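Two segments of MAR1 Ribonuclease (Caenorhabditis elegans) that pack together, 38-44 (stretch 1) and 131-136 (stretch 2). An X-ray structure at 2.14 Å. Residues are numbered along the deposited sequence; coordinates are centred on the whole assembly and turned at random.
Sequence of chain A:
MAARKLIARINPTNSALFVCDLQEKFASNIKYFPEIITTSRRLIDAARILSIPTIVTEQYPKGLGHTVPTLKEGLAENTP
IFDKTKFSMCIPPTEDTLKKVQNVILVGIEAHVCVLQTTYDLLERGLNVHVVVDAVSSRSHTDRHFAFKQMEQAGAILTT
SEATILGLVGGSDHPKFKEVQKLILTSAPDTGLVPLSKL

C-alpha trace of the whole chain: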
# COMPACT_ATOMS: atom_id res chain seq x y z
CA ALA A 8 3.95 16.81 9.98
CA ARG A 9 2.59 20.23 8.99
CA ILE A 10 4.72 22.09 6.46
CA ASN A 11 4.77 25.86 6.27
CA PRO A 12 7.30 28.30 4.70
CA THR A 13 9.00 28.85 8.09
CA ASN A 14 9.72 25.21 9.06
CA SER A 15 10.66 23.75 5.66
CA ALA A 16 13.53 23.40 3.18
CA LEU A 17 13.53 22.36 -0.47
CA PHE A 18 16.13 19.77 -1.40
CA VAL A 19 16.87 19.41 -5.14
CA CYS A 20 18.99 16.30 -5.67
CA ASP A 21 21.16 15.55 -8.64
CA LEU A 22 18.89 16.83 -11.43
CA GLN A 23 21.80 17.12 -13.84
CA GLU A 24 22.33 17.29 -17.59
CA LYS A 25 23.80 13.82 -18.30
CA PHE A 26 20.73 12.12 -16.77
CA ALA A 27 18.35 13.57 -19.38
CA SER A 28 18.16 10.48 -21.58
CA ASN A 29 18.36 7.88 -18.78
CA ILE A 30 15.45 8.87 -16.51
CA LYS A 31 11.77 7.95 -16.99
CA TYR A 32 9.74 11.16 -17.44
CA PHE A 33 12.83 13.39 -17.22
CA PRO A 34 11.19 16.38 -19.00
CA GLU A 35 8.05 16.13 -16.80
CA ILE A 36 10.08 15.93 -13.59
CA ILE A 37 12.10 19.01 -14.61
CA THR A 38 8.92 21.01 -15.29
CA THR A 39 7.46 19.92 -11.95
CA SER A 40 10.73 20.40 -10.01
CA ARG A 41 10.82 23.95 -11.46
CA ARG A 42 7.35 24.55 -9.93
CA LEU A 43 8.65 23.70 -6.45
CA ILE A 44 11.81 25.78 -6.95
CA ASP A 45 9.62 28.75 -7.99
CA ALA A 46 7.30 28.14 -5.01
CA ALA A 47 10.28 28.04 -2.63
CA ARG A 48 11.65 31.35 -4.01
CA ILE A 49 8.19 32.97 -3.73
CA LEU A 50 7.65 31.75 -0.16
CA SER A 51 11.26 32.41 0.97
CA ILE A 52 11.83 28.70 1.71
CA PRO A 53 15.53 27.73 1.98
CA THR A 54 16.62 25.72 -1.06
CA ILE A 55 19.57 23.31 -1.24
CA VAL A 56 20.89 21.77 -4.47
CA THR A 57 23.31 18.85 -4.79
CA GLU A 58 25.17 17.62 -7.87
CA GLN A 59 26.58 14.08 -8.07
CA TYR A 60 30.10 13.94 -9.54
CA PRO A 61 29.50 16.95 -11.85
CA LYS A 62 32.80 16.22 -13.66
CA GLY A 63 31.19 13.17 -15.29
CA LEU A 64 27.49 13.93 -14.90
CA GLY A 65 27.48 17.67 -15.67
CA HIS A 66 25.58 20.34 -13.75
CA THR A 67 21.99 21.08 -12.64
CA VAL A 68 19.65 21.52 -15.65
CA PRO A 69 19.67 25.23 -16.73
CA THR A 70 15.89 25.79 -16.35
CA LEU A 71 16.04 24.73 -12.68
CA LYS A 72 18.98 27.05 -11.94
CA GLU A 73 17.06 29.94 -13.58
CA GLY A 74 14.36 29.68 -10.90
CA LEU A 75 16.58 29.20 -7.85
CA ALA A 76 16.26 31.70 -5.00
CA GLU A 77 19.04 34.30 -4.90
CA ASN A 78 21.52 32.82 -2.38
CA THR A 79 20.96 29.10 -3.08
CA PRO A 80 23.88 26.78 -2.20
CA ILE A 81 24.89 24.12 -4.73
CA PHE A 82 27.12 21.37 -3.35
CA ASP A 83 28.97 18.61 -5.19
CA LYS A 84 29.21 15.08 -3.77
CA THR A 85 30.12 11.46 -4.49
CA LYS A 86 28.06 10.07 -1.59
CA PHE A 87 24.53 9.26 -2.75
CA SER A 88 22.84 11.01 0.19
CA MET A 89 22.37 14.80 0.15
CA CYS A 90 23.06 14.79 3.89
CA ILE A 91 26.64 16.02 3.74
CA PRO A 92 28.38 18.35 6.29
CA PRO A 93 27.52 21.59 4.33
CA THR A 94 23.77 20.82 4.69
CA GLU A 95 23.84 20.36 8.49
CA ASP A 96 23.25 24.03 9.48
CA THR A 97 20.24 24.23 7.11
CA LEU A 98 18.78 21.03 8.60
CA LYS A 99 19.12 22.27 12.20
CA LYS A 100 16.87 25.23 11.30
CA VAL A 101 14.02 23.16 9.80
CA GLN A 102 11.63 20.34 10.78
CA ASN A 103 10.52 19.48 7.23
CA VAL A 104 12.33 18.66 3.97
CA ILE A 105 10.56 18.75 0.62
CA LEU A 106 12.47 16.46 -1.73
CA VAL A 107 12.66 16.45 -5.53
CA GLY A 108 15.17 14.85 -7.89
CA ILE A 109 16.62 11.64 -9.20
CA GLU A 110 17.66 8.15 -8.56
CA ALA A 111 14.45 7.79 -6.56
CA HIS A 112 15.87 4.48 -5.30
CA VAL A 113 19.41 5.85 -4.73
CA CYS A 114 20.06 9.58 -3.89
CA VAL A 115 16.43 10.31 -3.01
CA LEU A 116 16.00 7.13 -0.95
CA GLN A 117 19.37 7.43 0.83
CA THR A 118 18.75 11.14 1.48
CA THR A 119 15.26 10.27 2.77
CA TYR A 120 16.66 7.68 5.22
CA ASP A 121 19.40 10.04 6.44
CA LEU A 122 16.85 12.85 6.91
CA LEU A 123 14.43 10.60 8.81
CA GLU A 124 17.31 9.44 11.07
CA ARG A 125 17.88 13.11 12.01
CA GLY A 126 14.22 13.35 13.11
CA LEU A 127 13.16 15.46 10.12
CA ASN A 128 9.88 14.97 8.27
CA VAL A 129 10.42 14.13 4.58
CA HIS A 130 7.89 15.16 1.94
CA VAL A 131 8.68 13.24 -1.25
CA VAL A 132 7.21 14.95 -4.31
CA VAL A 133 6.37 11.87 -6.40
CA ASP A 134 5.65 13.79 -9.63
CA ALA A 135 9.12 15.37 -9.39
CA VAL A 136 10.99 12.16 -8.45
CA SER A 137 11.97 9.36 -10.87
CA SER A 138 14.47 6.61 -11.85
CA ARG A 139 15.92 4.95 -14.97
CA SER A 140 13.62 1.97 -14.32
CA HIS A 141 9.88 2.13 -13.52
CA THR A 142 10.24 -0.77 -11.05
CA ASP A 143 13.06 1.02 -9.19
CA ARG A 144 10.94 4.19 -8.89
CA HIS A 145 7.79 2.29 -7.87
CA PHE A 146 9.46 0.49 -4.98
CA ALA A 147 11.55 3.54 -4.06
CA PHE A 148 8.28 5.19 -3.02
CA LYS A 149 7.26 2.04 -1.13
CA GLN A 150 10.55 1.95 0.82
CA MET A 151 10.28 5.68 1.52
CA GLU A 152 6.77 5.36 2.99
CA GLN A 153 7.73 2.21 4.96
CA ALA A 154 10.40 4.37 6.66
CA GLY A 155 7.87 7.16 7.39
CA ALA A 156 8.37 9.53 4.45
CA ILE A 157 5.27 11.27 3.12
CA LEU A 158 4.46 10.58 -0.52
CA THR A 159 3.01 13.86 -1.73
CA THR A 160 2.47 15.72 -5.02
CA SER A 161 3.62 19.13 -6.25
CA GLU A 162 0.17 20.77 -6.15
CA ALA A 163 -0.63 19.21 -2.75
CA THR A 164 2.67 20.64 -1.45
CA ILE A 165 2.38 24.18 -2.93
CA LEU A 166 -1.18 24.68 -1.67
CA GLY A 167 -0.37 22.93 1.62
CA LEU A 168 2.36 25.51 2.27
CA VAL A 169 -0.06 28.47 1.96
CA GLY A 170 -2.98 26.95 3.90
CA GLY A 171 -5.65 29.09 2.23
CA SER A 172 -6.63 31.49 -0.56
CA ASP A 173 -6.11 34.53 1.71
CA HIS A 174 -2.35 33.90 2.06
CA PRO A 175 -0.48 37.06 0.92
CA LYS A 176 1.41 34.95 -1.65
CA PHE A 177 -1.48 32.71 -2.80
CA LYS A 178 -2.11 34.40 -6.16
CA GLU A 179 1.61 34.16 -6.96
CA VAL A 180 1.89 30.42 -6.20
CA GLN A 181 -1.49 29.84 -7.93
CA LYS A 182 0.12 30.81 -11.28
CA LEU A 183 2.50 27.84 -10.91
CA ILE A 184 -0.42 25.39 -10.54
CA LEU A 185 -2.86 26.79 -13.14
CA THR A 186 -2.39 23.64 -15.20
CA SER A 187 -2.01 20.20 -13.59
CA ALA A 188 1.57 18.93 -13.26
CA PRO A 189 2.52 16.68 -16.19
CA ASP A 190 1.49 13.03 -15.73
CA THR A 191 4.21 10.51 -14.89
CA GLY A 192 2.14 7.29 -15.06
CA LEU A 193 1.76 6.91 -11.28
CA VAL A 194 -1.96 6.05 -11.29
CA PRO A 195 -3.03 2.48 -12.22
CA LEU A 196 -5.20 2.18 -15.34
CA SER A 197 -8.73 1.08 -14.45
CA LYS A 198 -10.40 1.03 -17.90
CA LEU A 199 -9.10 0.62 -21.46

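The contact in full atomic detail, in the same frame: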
# COMPACT_ATOMS: atom_id res chain seq x y z
N THR A 38 10.02 20.04 -15.34
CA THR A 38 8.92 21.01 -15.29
C THR A 38 8.33 21.11 -13.89
O THR A 38 8.12 22.21 -13.37
CB THR A 38 7.80 20.65 -16.31
OG1 THR A 38 8.34 20.71 -17.64
CG2 THR A 38 6.64 21.63 -16.22
N THR A 39 8.08 19.96 -13.27
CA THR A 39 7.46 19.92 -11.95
C THR A 39 8.43 20.34 -10.84
O THR A 39 8.04 21.06 -9.92
CB THR A 39 6.84 18.53 -11.67
OG1 THR A 39 5.94 18.21 -12.73
CG2 THR A 39 6.07 18.53 -10.37
N SER A 40 9.69 19.93 -10.94
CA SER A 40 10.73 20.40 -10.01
C SER A 40 10.89 21.92 -10.09
O SER A 40 11.11 22.57 -9.07
CB SER A 40 12.07 19.70 -10.24
OG SER A 40 11.98 18.30 -10.00
N ARG A 41 10.77 22.49 -11.29
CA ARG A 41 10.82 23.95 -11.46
C ARG A 41 9.67 24.66 -10.73
O ARG A 41 9.85 25.76 -10.21
CB ARG A 41 10.86 24.33 -12.95
CG ARG A 41 10.88 25.84 -13.27
CD ARG A 41 12.07 26.61 -12.65
NE ARG A 41 11.86 28.05 -12.74
CZ ARG A 41 12.25 28.82 -13.76
NH1 ARG A 41 12.90 28.29 -14.79
NH2 ARG A 41 11.99 30.12 -13.75
N ARG A 42 8.50 24.01 -10.68
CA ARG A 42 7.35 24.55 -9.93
C ARG A 42 7.64 24.69 -8.44
O ARG A 42 7.27 25.70 -7.82
CB ARG A 42 6.10 23.68 -10.13
CG ARG A 42 5.51 23.78 -11.51
CD ARG A 42 4.40 22.76 -11.73
NE ARG A 42 3.82 22.88 -13.06
CZ ARG A 42 2.55 22.61 -13.35
NH1 ARG A 42 1.71 22.21 -12.41
NH2 ARG A 42 2.11 22.75 -14.59
N LEU A 43 8.29 23.68 -7.86
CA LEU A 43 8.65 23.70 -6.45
C LEU A 43 9.75 24.71 -6.14
O LEU A 43 9.70 25.40 -5.12
CB LEU A 43 9.05 22.31 -5.96
CG LEU A 43 7.80 21.52 -5.57
CD1 LEU A 43 7.81 20.15 -6.17
CD2 LEU A 43 7.60 21.50 -4.05
N ILE A 44 10.74 24.78 -7.04
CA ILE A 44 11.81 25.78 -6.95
C ILE A 44 11.24 27.21 -6.97
O ILE A 44 11.64 28.04 -6.16
CB ILE A 44 12.87 25.57 -8.05
CG1 ILE A 44 13.80 24.41 -7.66
CG2 ILE A 44 13.68 26.83 -8.29
CD1 ILE A 44 14.58 23.82 -8.82
N VAL A 131 8.20 13.68 0.05
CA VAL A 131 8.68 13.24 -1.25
C VAL A 131 7.66 13.61 -2.32
O VAL A 131 6.53 13.12 -2.31
CB VAL A 131 8.95 11.70 -1.28
CG1 VAL A 131 9.45 11.26 -2.64
CG2 VAL A 131 9.96 11.30 -0.19
N VAL A 132 8.08 14.49 -3.23
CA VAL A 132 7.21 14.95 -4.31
C VAL A 132 7.29 13.94 -5.46
O VAL A 132 8.20 14.00 -6.29
CB VAL A 132 7.61 16.35 -4.81
CG1 VAL A 132 6.55 16.91 -5.74
CG2 VAL A 132 7.82 17.29 -3.63
N VAL A 133 6.32 13.03 -5.50
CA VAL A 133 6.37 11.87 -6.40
C VAL A 133 6.33 12.22 -7.89
O VAL A 133 6.89 11.50 -8.71
CB VAL A 133 5.26 10.82 -6.05
CG1 VAL A 133 5.46 10.26 -4.65
CG2 VAL A 133 3.86 11.40 -6.22
N ASP A 134 5.69 13.34 -8.23
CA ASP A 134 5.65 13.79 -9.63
C ASP A 134 6.88 14.62 -10.04
O ASP A 134 6.93 15.17 -11.14
CB ASP A 134 4.32 14.50 -9.96
CG ASP A 134 3.95 15.61 -8.98
OD1 ASP A 134 4.55 15.71 -7.88
OD2 ASP A 134 3.03 16.39 -9.31
N ALA A 135 7.86 14.68 -9.14
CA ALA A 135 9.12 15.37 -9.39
C ALA A 135 10.30 14.46 -9.03
O ALA A 135 11.45 14.91 -8.95
CB ALA A 135 9.17 16.67 -8.60
N VAL A 136 10.00 13.18 -8.83
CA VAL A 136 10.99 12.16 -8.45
C VAL A 136 10.85 10.94 -9.38
O VAL A 136 9.75 10.44 -9.61
CB VAL A 136 10.84 11.74 -6.96
CG1 VAL A 136 11.68 10.50 -6.63
CG2 VAL A 136 11.23 12.89 -6.03
O HOH W 1 5.44 15.80 -13.46

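A helical segment packs against a chain corner that includes a type I turn from Val-132 to Ala-135. The turn is closed by a backbone hydrogen bond from Ala-135 N to Val-132 O, 2.9 Å. No direct hydrogen bond joins the two stretches. Packing and one water hold them together, and 234 Å² is buried in total. Thr-39, Ser-40, Leu-43, Val-132, Asp-134 and Ala-135 are all buried.

Ala-135 points its methyl toward the helix. Ala-135 CB lies 3.5 Å from Ser-40 OG, 4.0 Å from Thr-39 CG2 and 4.5 Å from Leu-43 CD1. The small side chain fits this close approach.

Thr-39 also points toward the turn, with chi1 at -55° (m). It offers a methyl for packing and a hydroxyl for water. Thr-39 CB sits 3.4 Å from Asp-134 O. Thr-39 OG1 is 2.6 Å from the water O, which is also 2.8 Å from Asp-134 O and so lies between the stretches. Asp-134 has chi1 at 51° (p), and its carboxylate oxygens are hydrogen-bonded elsewhere in the structure.

Ser-40 is in the m rotamer, and its OG hydrogen-bonds to a residue adjoining one of the stretches. Leu-43 has chi1 at -85° and an off-well chi2 of 132°. With Val-132 in t, both its methyls face this apolar partner: Leu-43 CD1 is 3.5 Å from Val-132 CG1 and 3.8 Å from Val-132 CG2.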